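Local coordinates for putative branched-chain amino acid ABC transporter (Rhodospirillum rubrum ATCC 11170, PDB 3HUT), which probably binds branched-chain amino acids or related ligands outside the cytoplasm and delivers them to an ABC transporter for uptake, at residues T122-G127 / A156-K161; A248-L253 / A279-D284; R212-R217 / L221-S226. All blocks are in the same frame, centred on the assembly; numbering follows the deposited sequence.

Interaction 1 of 3, residues T122-G127 / A156-K161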
loop_
_atom_site.group_PDB
_atom_site.type_symbol
_atom_site.label_atom_id
_atom_site.label_comp_id
_atom_site.label_asym_id
_atom_site.label_seq_id
_atom_site.Cartn_x
_atom_site.Cartn_y
_atom_site.Cartn_z
ATOM N N THR A 122 2.125 -3.187 5.472
ATOM C CA THR A 122 3.557 -2.997 5.680
ATOM C C THR A 122 4.263 -3.613 4.471
ATOM O O THR A 122 3.697 -4.461 3.777
ATOM C CB THR A 122 4.052 -3.715 6.944
ATOM O OG1 THR A 122 3.860 -5.125 6.791
ATOM C CG2 THR A 122 3.296 -3.224 8.170
ATOM N N PRO A 123 5.508 -3.192 4.198
ATOM C CA PRO A 123 6.266 -3.721 3.059
ATOM C C PRO A 123 6.445 -5.237 3.106
ATOM O O PRO A 123 6.436 -5.906 2.075
ATOM C CB PRO A 123 7.602 -2.993 3.165
ATOM C CG PRO A 123 7.224 -1.688 3.796
ATOM C CD PRO A 123 6.262 -2.122 4.874
ATOM N N ALA A 124 6.600 -5.770 4.311
ATOM C CA ALA A 124 6.813 -7.201 4.492
ATOM C C ALA A 124 5.602 -8.075 4.164
ATOM O O ALA A 124 5.762 -9.256 3.842
ATOM C CB ALA A 124 7.272 -7.473 5.918
ATOM N N PHE A 125 4.405 -7.496 4.240
ATOM C CA PHE A 125 3.165 -8.229 3.977
ATOM C C PHE A 125 3.153 -9.063 2.694
ATOM O O PHE A 125 2.598 -10.161 2.673
ATOM C CB PHE A 125 1.967 -7.272 3.936
ATOM C CG PHE A 125 0.651 -7.965 3.681
ATOM C CD1 PHE A 125 0.020 -8.680 4.694
ATOM C CD2 PHE A 125 0.080 -7.957 2.412
ATOM C CE1 PHE A 125 -1.158 -9.378 4.445
ATOM C CE2 PHE A 125 -1.098 -8.652 2.153
ATOM C CZ PHE A 125 -1.718 -9.366 3.172
ATOM N N GLU A 126 3.747 -8.552 1.623
ATOM C CA GLU A 126 3.746 -9.297 0.365
ATOM C C GLU A 126 4.630 -10.540 0.398
ATOM O O GLU A 126 4.438 -11.455 -0.400
ATOM C CB GLU A 126 4.175 -8.402 -0.805
ATOM C CG GLU A 126 5.590 -7.872 -0.706
ATOM C CD GLU A 126 6.014 -7.122 -1.956
ATOM O OE1 GLU A 126 5.170 -6.943 -2.860
ATOM O OE2 GLU A 126 7.189 -6.708 -2.031
ATOM N N GLY A 127 5.587 -10.575 1.322
ATOM C CA GLY A 127 6.476 -11.723 1.417
ATOM C C GLY A 127 5.745 -13.047 1.561
ATOM O O GLY A 127 5.837 -13.906 0.687
ATOM N N ALA A 156 11.933 -9.674 1.724
ATOM C CA ALA A 156 12.688 -10.856 1.318
ATOM C C ALA A 156 12.799 -11.847 2.474
ATOM O O ALA A 156 12.679 -13.054 2.281
ATOM C CB ALA A 156 14.089 -10.452 0.835
ATOM N N GLN A 157 13.036 -11.331 3.676
ATOM C CA GLN A 157 13.158 -12.170 4.862
ATOM C C GLN A 157 11.816 -12.843 5.157
ATOM O O GLN A 157 11.765 -14.033 5.452
ATOM C CB GLN A 157 13.611 -11.316 6.052
ATOM C CG GLN A 157 13.673 -12.026 7.399
ATOM C CD GLN A 157 14.563 -13.255 7.388
ATOM O OE1 GLN A 157 15.596 -13.288 6.718
ATOM N NE2 GLN A 157 14.169 -14.272 8.146
ATOM N N ALA A 158 10.729 -12.081 5.058
ATOM C CA ALA A 158 9.396 -12.624 5.310
ATOM C C ALA A 158 9.048 -13.674 4.254
ATOM O O ALA A 158 8.411 -14.691 4.557
ATOM C CB ALA A 158 8.367 -11.503 5.306
ATOM N N PHE A 159 9.473 -13.428 3.013
ATOM C CA PHE A 159 9.220 -14.371 1.928
ATOM C C PHE A 159 9.974 -15.672 2.185
ATOM O O PHE A 159 9.392 -16.752 2.134
ATOM C CB PHE A 159 9.679 -13.807 0.579
ATOM C CG PHE A 159 9.656 -14.824 -0.540
ATOM C CD1 PHE A 159 8.490 -15.059 -1.264
ATOM C CD2 PHE A 159 10.789 -15.586 -0.829
ATOM C CE1 PHE A 159 8.445 -16.036 -2.254
ATOM C CE2 PHE A 159 10.759 -16.572 -1.820
ATOM C CZ PHE A 159 9.582 -16.799 -2.533
ATOM N N ARG A 160 11.274 -15.567 2.445
ATOM C CA ARG A 160 12.077 -16.760 2.694
ATOM C C ARG A 160 11.513 -17.580 3.855
ATOM O O ARG A 160 11.351 -18.797 3.748
ATOM C CB ARG A 160 13.537 -16.379 2.972
ATOM C CG ARG A 160 14.278 -15.799 1.761
ATOM C CD ARG A 160 15.776 -15.687 2.032
ATOM N NE ARG A 160 16.037 -14.795 3.154
ATOM C CZ ARG A 160 16.347 -13.510 3.034
ATOM N NH1 ARG A 160 16.450 -12.959 1.830
ATOM N NH2 ARG A 160 16.525 -12.771 4.122
ATOM N N LYS A 161 11.192 -16.909 4.956
ATOM C CA LYS A 161 10.651 -17.597 6.121
ATOM C C LYS A 161 9.353 -18.330 5.785
ATOM O O LYS A 161 9.167 -19.483 6.169
ATOM C CB LYS A 161 10.403 -16.598 7.255
ATOM C CG LYS A 161 10.046 -17.247 8.579
ATOM C CD LYS A 161 9.889 -16.213 9.682
ATOM C CE LYS A 161 9.583 -16.879 11.015
ATOM N NZ LYS A 161 9.450 -15.888 12.118
#

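Interaction 2 of 3, residues A248-L253 / A279-D284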
loop_
_atom_site.group_PDB
_atom_site.type_symbol
_atom_site.label_atom_id
_atom_site.label_comp_id
_atom_site.label_asym_id
_atom_site.label_seq_id
_atom_site.Cartn_x
_atom_site.Cartn_y
_atom_site.Cartn_z
ATOM N N ALA A 248 1.978 -9.532 -7.462
ATOM C CA ALA A 248 0.694 -9.231 -6.854
ATOM C C ALA A 248 0.749 -7.794 -6.348
ATOM O O ALA A 248 1.803 -7.321 -5.933
ATOM C CB ALA A 248 0.416 -10.190 -5.691
ATOM N N THR A 249 -0.380 -7.101 -6.396
ATOM C CA THR A 249 -0.439 -5.728 -5.923
ATOM C C THR A 249 -1.834 -5.423 -5.392
ATOM O O THR A 249 -2.795 -6.117 -5.718
ATOM C CB THR A 249 -0.083 -4.729 -7.047
ATOM O OG1 THR A 249 0.079 -3.423 -6.483
ATOM C CG2 THR A 249 -1.188 -4.685 -8.097
ATOM N N ALA A 250 -1.937 -4.390 -4.563
ATOM C CA ALA A 250 -3.212 -3.999 -3.974
ATOM C C ALA A 250 -4.093 -3.289 -5.000
ATOM O O ALA A 250 -5.168 -3.769 -5.341
ATOM C CB ALA A 250 -2.967 -3.096 -2.769
ATOM N N PHE A 251 -3.621 -2.151 -5.494
ATOM C CA PHE A 251 -4.354 -1.368 -6.486
ATOM C C PHE A 251 -3.975 -1.774 -7.914
ATOM O O PHE A 251 -2.804 -1.758 -8.278
ATOM C CB PHE A 251 -4.063 0.123 -6.287
ATOM C CG PHE A 251 -4.713 1.019 -7.309
ATOM C CD1 PHE A 251 -6.087 0.986 -7.508
ATOM C CD2 PHE A 251 -3.950 1.914 -8.055
ATOM C CE1 PHE A 251 -6.696 1.832 -8.436
ATOM C CE2 PHE A 251 -4.547 2.763 -8.983
ATOM C CZ PHE A 251 -5.925 2.722 -9.173
ATOM N N VAL A 252 -4.968 -2.137 -8.716
ATOM C CA VAL A 252 -4.717 -2.526 -10.102
ATOM C C VAL A 252 -5.394 -1.514 -11.020
ATOM O O VAL A 252 -6.620 -1.439 -11.086
ATOM C CB VAL A 252 -5.270 -3.926 -10.402
ATOM C CG1 VAL A 252 -4.908 -4.334 -11.826
ATOM C CG2 VAL A 252 -4.714 -4.929 -9.401
ATOM N N LEU A 253 -4.589 -0.735 -11.729
ATOM C CA LEU A 253 -5.124 0.286 -12.618
ATOM C C LEU A 253 -5.988 -0.304 -13.727
ATOM O O LEU A 253 -7.107 0.157 -13.962
ATOM C CB LEU A 253 -3.982 1.091 -13.234
ATOM C CG LEU A 253 -4.375 2.439 -13.841
ATOM C CD1 LEU A 253 -4.827 3.380 -12.723
ATOM C CD2 LEU A 253 -3.194 3.036 -14.587
ATOM N N ALA A 279 -3.025 7.807 -4.504
ATOM C CA ALA A 279 -4.367 8.354 -4.653
ATOM C C ALA A 279 -5.387 7.276 -4.275
ATOM O O ALA A 279 -6.394 7.555 -3.616
ATOM C CB ALA A 279 -4.588 8.800 -6.085
ATOM N N ALA A 280 -5.114 6.042 -4.684
ATOM C CA ALA A 280 -6.008 4.926 -4.395
ATOM C C ALA A 280 -6.099 4.636 -2.894
ATOM O O ALA A 280 -7.181 4.401 -2.361
ATOM C CB ALA A 280 -5.537 3.687 -5.144
ATOM N N HIS A 281 -4.961 4.638 -2.214
ATOM C CA HIS A 281 -4.962 4.390 -0.779
ATOM C C HIS A 281 -5.616 5.562 -0.052
ATOM O O HIS A 281 -6.242 5.381 0.989
ATOM C CB HIS A 281 -3.529 4.164 -0.288
ATOM C CG HIS A 281 -2.972 2.832 -0.680
ATOM N ND1 HIS A 281 -3.262 1.673 0.010
ATOM C CD2 HIS A 281 -2.194 2.461 -1.723
ATOM C CE1 HIS A 281 -2.685 0.649 -0.593
ATOM N NE2 HIS A 281 -2.032 1.099 -1.649
ATOM N N GLY A 282 -5.477 6.760 -0.610
ATOM C CA GLY A 282 -6.092 7.926 -0.003
ATOM C C GLY A 282 -7.596 7.806 -0.167
ATOM O O GLY A 282 -8.371 8.191 0.713
ATOM N N TYR A 283 -8.010 7.260 -1.308
ATOM C CA TYR A 283 -9.427 7.064 -1.588
ATOM C C TYR A 283 -10.005 6.077 -0.571
ATOM O O TYR A 283 -11.037 6.344 0.051
ATOM C CB TYR A 283 -9.612 6.508 -3.005
ATOM C CG TYR A 283 -11.057 6.412 -3.454
ATOM C CD1 TYR A 283 -11.836 7.558 -3.623
ATOM C CD2 TYR A 283 -11.635 5.175 -3.744
ATOM C CE1 TYR A 283 -13.158 7.474 -4.077
ATOM C CE2 TYR A 283 -12.954 5.080 -4.196
ATOM C CZ TYR A 283 -13.709 6.233 -4.362
ATOM O OH TYR A 283 -15.012 6.145 -4.816
ATOM N N ASP A 284 -9.338 4.936 -0.407
ATOM C CA ASP A 284 -9.805 3.921 0.532
ATOM C C ASP A 284 -9.739 4.388 1.981
ATOM O O ASP A 284 -10.602 4.038 2.789
ATOM C CB ASP A 284 -8.992 2.626 0.385
ATOM C CG ASP A 284 -9.459 1.771 -0.780
ATOM O OD1 ASP A 284 -10.435 2.161 -1.455
ATOM O OD2 ASP A 284 -8.846 0.703 -1.018
#

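Interaction 3 of 3, residues R212-R217 / L221-S226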
loop_
_atom_site.group_PDB
_atom_site.type_symbol
_atom_site.label_atom_id
_atom_site.label_comp_id
_atom_site.label_asym_id
_atom_site.label_seq_id
_atom_site.Cartn_x
_atom_site.Cartn_y
_atom_site.Cartn_z
ATOM N N ARG A 212 16.660 -8.504 -18.585
ATOM C CA ARG A 212 17.191 -8.463 -19.946
ATOM C C ARG A 212 18.476 -9.300 -19.968
ATOM O O ARG A 212 18.735 -10.034 -20.917
ATOM C CB ARG A 212 17.503 -7.022 -20.376
ATOM C CG ARG A 212 16.277 -6.170 -20.714
ATOM C CD ARG A 212 16.698 -4.741 -21.060
ATOM N NE ARG A 212 17.592 -4.709 -22.215
ATOM C CZ ARG A 212 18.419 -3.704 -22.495
ATOM N NH1 ARG A 212 18.472 -2.639 -21.700
ATOM N NH2 ARG A 212 19.190 -3.761 -23.574
ATOM N N ALA A 213 19.275 -9.191 -18.912
ATOM C CA ALA A 213 20.518 -9.950 -18.829
ATOM C C ALA A 213 20.220 -11.436 -18.624
ATOM O O ALA A 213 20.833 -12.303 -19.252
ATOM C CB ALA A 213 21.377 -9.420 -17.685
ATOM N N LEU A 214 19.274 -11.728 -17.737
ATOM C CA LEU A 214 18.900 -13.106 -17.461
ATOM C C LEU A 214 18.415 -13.794 -18.737
ATOM O O LEU A 214 18.874 -14.884 -19.080
ATOM C CB LEU A 214 17.792 -13.155 -16.401
ATOM C CG LEU A 214 17.237 -14.546 -16.076
ATOM C CD1 LEU A 214 18.322 -15.386 -15.408
ATOM C CD2 LEU A 214 16.027 -14.416 -15.162
ATOM N N ARG A 215 17.493 -13.157 -19.449
ATOM C CA ARG A 215 16.965 -13.749 -20.671
ATOM C C ARG A 215 17.983 -13.782 -21.801
ATOM O O ARG A 215 17.936 -14.668 -22.660
ATOM C CB ARG A 215 15.713 -13.003 -21.140
ATOM C CG ARG A 215 14.568 -13.001 -20.136
ATOM C CD ARG A 215 14.223 -14.406 -19.658
ATOM N NE ARG A 215 13.018 -14.401 -18.832
ATOM C CZ ARG A 215 12.691 -15.360 -17.972
ATOM N NH1 ARG A 215 13.482 -16.413 -17.819
ATOM N NH2 ARG A 215 11.570 -15.260 -17.264
ATOM N N ALA A 216 18.897 -12.819 -21.809
ATOM C CA ALA A 216 19.912 -12.762 -22.856
ATOM C C ALA A 216 20.813 -13.983 -22.752
ATOM O O ALA A 216 21.276 -14.517 -23.762
ATOM C CB ALA A 216 20.731 -11.485 -22.727
ATOM N N ARG A 217 21.054 -14.435 -21.528
ATOM C CA ARG A 217 21.893 -15.600 -21.321
ATOM C C ARG A 217 21.152 -16.913 -21.548
ATOM O O ARG A 217 21.714 -17.988 -21.363
ATOM C CB ARG A 217 22.512 -15.559 -19.928
ATOM C CG ARG A 217 23.569 -14.476 -19.807
ATOM C CD ARG A 217 24.324 -14.575 -18.508
ATOM N NE ARG A 217 24.805 -15.932 -18.285
ATOM C CZ ARG A 217 25.566 -16.284 -17.259
ATOM N NH1 ARG A 217 25.936 -15.373 -16.368
ATOM N NH2 ARG A 217 25.942 -17.546 -17.119
ATOM N N LEU A 221 13.681 -19.665 -16.827
ATOM C CA LEU A 221 13.021 -19.794 -15.536
ATOM C C LEU A 221 11.928 -18.758 -15.314
ATOM O O LEU A 221 12.071 -17.597 -15.690
ATOM C CB LEU A 221 14.046 -19.691 -14.402
ATOM C CG LEU A 221 15.144 -20.754 -14.390
ATOM C CD1 LEU A 221 16.011 -20.573 -13.155
ATOM C CD2 LEU A 221 14.509 -22.147 -14.403
ATOM N N PRO A 222 10.809 -19.176 -14.705
ATOM C CA PRO A 222 9.721 -18.229 -14.451
ATOM C C PRO A 222 10.150 -17.253 -13.355
ATOM O O PRO A 222 10.964 -17.591 -12.492
ATOM C CB PRO A 222 8.563 -19.136 -14.024
ATOM C CG PRO A 222 9.258 -20.294 -13.379
ATOM C CD PRO A 222 10.428 -20.546 -14.311
ATOM N N VAL A 223 9.597 -16.046 -13.389
ATOM C CA VAL A 223 9.947 -15.023 -12.412
ATOM C C VAL A 223 8.731 -14.416 -11.729
ATOM O O VAL A 223 7.741 -14.085 -12.381
ATOM C CB VAL A 223 10.740 -13.882 -13.082
ATOM C CG1 VAL A 223 10.997 -12.751 -12.072
ATOM C CG2 VAL A 223 12.055 -14.420 -13.631
ATOM N N TYR A 224 8.816 -14.287 -10.407
ATOM C CA TYR A 224 7.760 -13.680 -9.598
ATOM C C TYR A 224 8.448 -12.507 -8.917
ATOM O O TYR A 224 9.661 -12.542 -8.706
ATOM C CB TYR A 224 7.254 -14.652 -8.530
ATOM C CG TYR A 224 6.409 -15.792 -9.053
ATOM C CD1 TYR A 224 5.045 -15.859 -8.770
ATOM C CD2 TYR A 224 6.977 -16.817 -9.808
ATOM C CE1 TYR A 224 4.264 -16.924 -9.222
ATOM C CE2 TYR A 224 6.207 -17.885 -10.265
ATOM C CZ TYR A 224 4.851 -17.932 -9.966
ATOM O OH TYR A 224 4.085 -18.994 -10.401
ATOM N N GLY A 225 7.698 -11.472 -8.568
ATOM C CA GLY A 225 8.347 -10.347 -7.928
ATOM C C GLY A 225 7.463 -9.438 -7.104
ATOM O O GLY A 225 6.241 -9.578 -7.068
ATOM N N SER A 226 8.119 -8.492 -6.447
ATOM C CA SER A 226 7.480 -7.510 -5.592
ATOM C C SER A 226 6.536 -6.586 -6.352
ATOM O O SER A 226 6.654 -6.408 -7.570
ATOM C CB SER A 226 8.564 -6.664 -4.913
ATOM O OG SER A 226 8.016 -5.508 -4.298
#

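Interaction 1 of 3, residues T122-G127 / A156-K161
F159 holds CG anti to its backbone N (chi1 170°), which swings the ring along the helix beside G127. CD1 of F159, at the ring edge, comes 3.5 Å from the backbone O of G127. That oxygen lies near the ring plane, so the ring meets it with its rim and not with a face. CB of F159 also lies against the glycine, 3.9 Å from G127 CA. The two backbones nearly touch here, with 3.8 Å between G127 CA and F159 CA. G127 has no side chain, and the close approach is consistent with that: a CB would point at helix 150-165, toward F159 N and A158 CB. The contact joins helix 126-136, near its N-terminal side, to the middle of helix 150-165. These flank strand 141-147 in the chain, as part of the alternating helix and strand pattern of a periplasmic binding protein lobe. Beside this, A124 and A158 meet. A158 CB points at the neighbouring segment and sits 3.7 Å from A124 O, and A124 CB is 4.2 Å from A158 CB. A124 O also accepts a backbone bond from G127 N. Elsewhere, the F159 ring stacks with Y199 and packs on V142 and V144. A131 and M134 of helix 126-136 also touch F159.

Interaction 2 of 3, residues A248-L253 / A279-D284
The loop after strand 246-249 passes beside helix 277-296, with the backbones closest at F251 and A280, whose CA atoms are 6.8 Å apart. F251 and A280 both point their CB at the other segment. The methyl of A280 sits over one face of the F251 ring in a CH-pi contact. A280 CB is 3.6 Å from the centroid of the F251 ring and only 14° off the ring normal. It touches the ring broadly, and the shortest distance is 3.5 Å, from A280 CB to F251 CG. With chi1 at 177° the F251 ring extends away from its own N, beside the carbonyl carbon, and lies against the methyl. The contact lies where strand 246-249, in the mixed sheet of one lobe, gives way to the chain leading into the helices of the other, in the two-lobed fold of the leucine-binding protein family. A second, looser contact lies beside it. A250 CB approaches the H281 ring obliquely, 4.3 Å from H281 CE1. The CB of H281 does not point at the loop, but its ring comes nearer to it. H281 also packs on K333 of strand 331-341 and on I120 and T319 in loops. The F251 side chain also packs on V260, F263 and V264 of helix 258-271. F263 in turn stacks on Y283, one helical turn after A280.

Interaction 3 of 3, residues R212-R217 / L221-S226
R215 grips the backbone O of L221 with both terminal nitrogens of its guanidinium. NH1 of R215 lies 2.8 Å from L221 O, and NH2 of R215 lies 2.9 Å from the same oxygen. The oxygen sits in the guanidinium plane, at the end of the group. Both nitrogens come from one face of the L221 carbonyl plane. The N-H...O angles at R215 NH1 and NH2 are 144° and 142°, bent as expected when two donors share one acceptor. NH1 also bonds to S219 O, so the guanidinium holds the loop between helix 204-216 and strand 223-225 at two points. A bend at chi2 (-52°) turns the long chain toward this loop. NH2 of R215 further lies 3.8 Å from V223 CG2. L214 CD2 lies over one guanidinium face, toward the rim, and meets V223 CG2 at 4.3 Å. Without the guanidinium, as with an alanine here, the carbonyl oxygens of L221 and S219 would probably lose these donors and the loop would be held less firmly. The contact closes the beta-alpha-beta unit of strand 197-201, helix 204-216 and strand 223-225. L214 packs on I198 and V223 on L200, both in strand 197-201, while L221 touches I190 of helix 184-193.

How the interactions relate
Along the chain the order is interaction 1, then interaction 3, then interaction 2. Centres of interactions 1 and 2 are about 19 Å apart, those of 1 and 3 about 20 Å, and those of 2 and 3 about 26 Å. Interactions 1 and 3 touch through a probable hydrogen bond between E126 OE2 and S226 OG. Interactions 2 and 3 reach neighbouring strands of one mixed sheet, 246-249 and 223-225, but do not touch. Interactions 1 and 3 thus join helices and strands within one lobe. Interaction 2, nearest the chain centre, links the loop leaving that sheet to helix 277-296 of the other lobe. It lies between the lobes, where proteins of this family bind their ligand in a cleft.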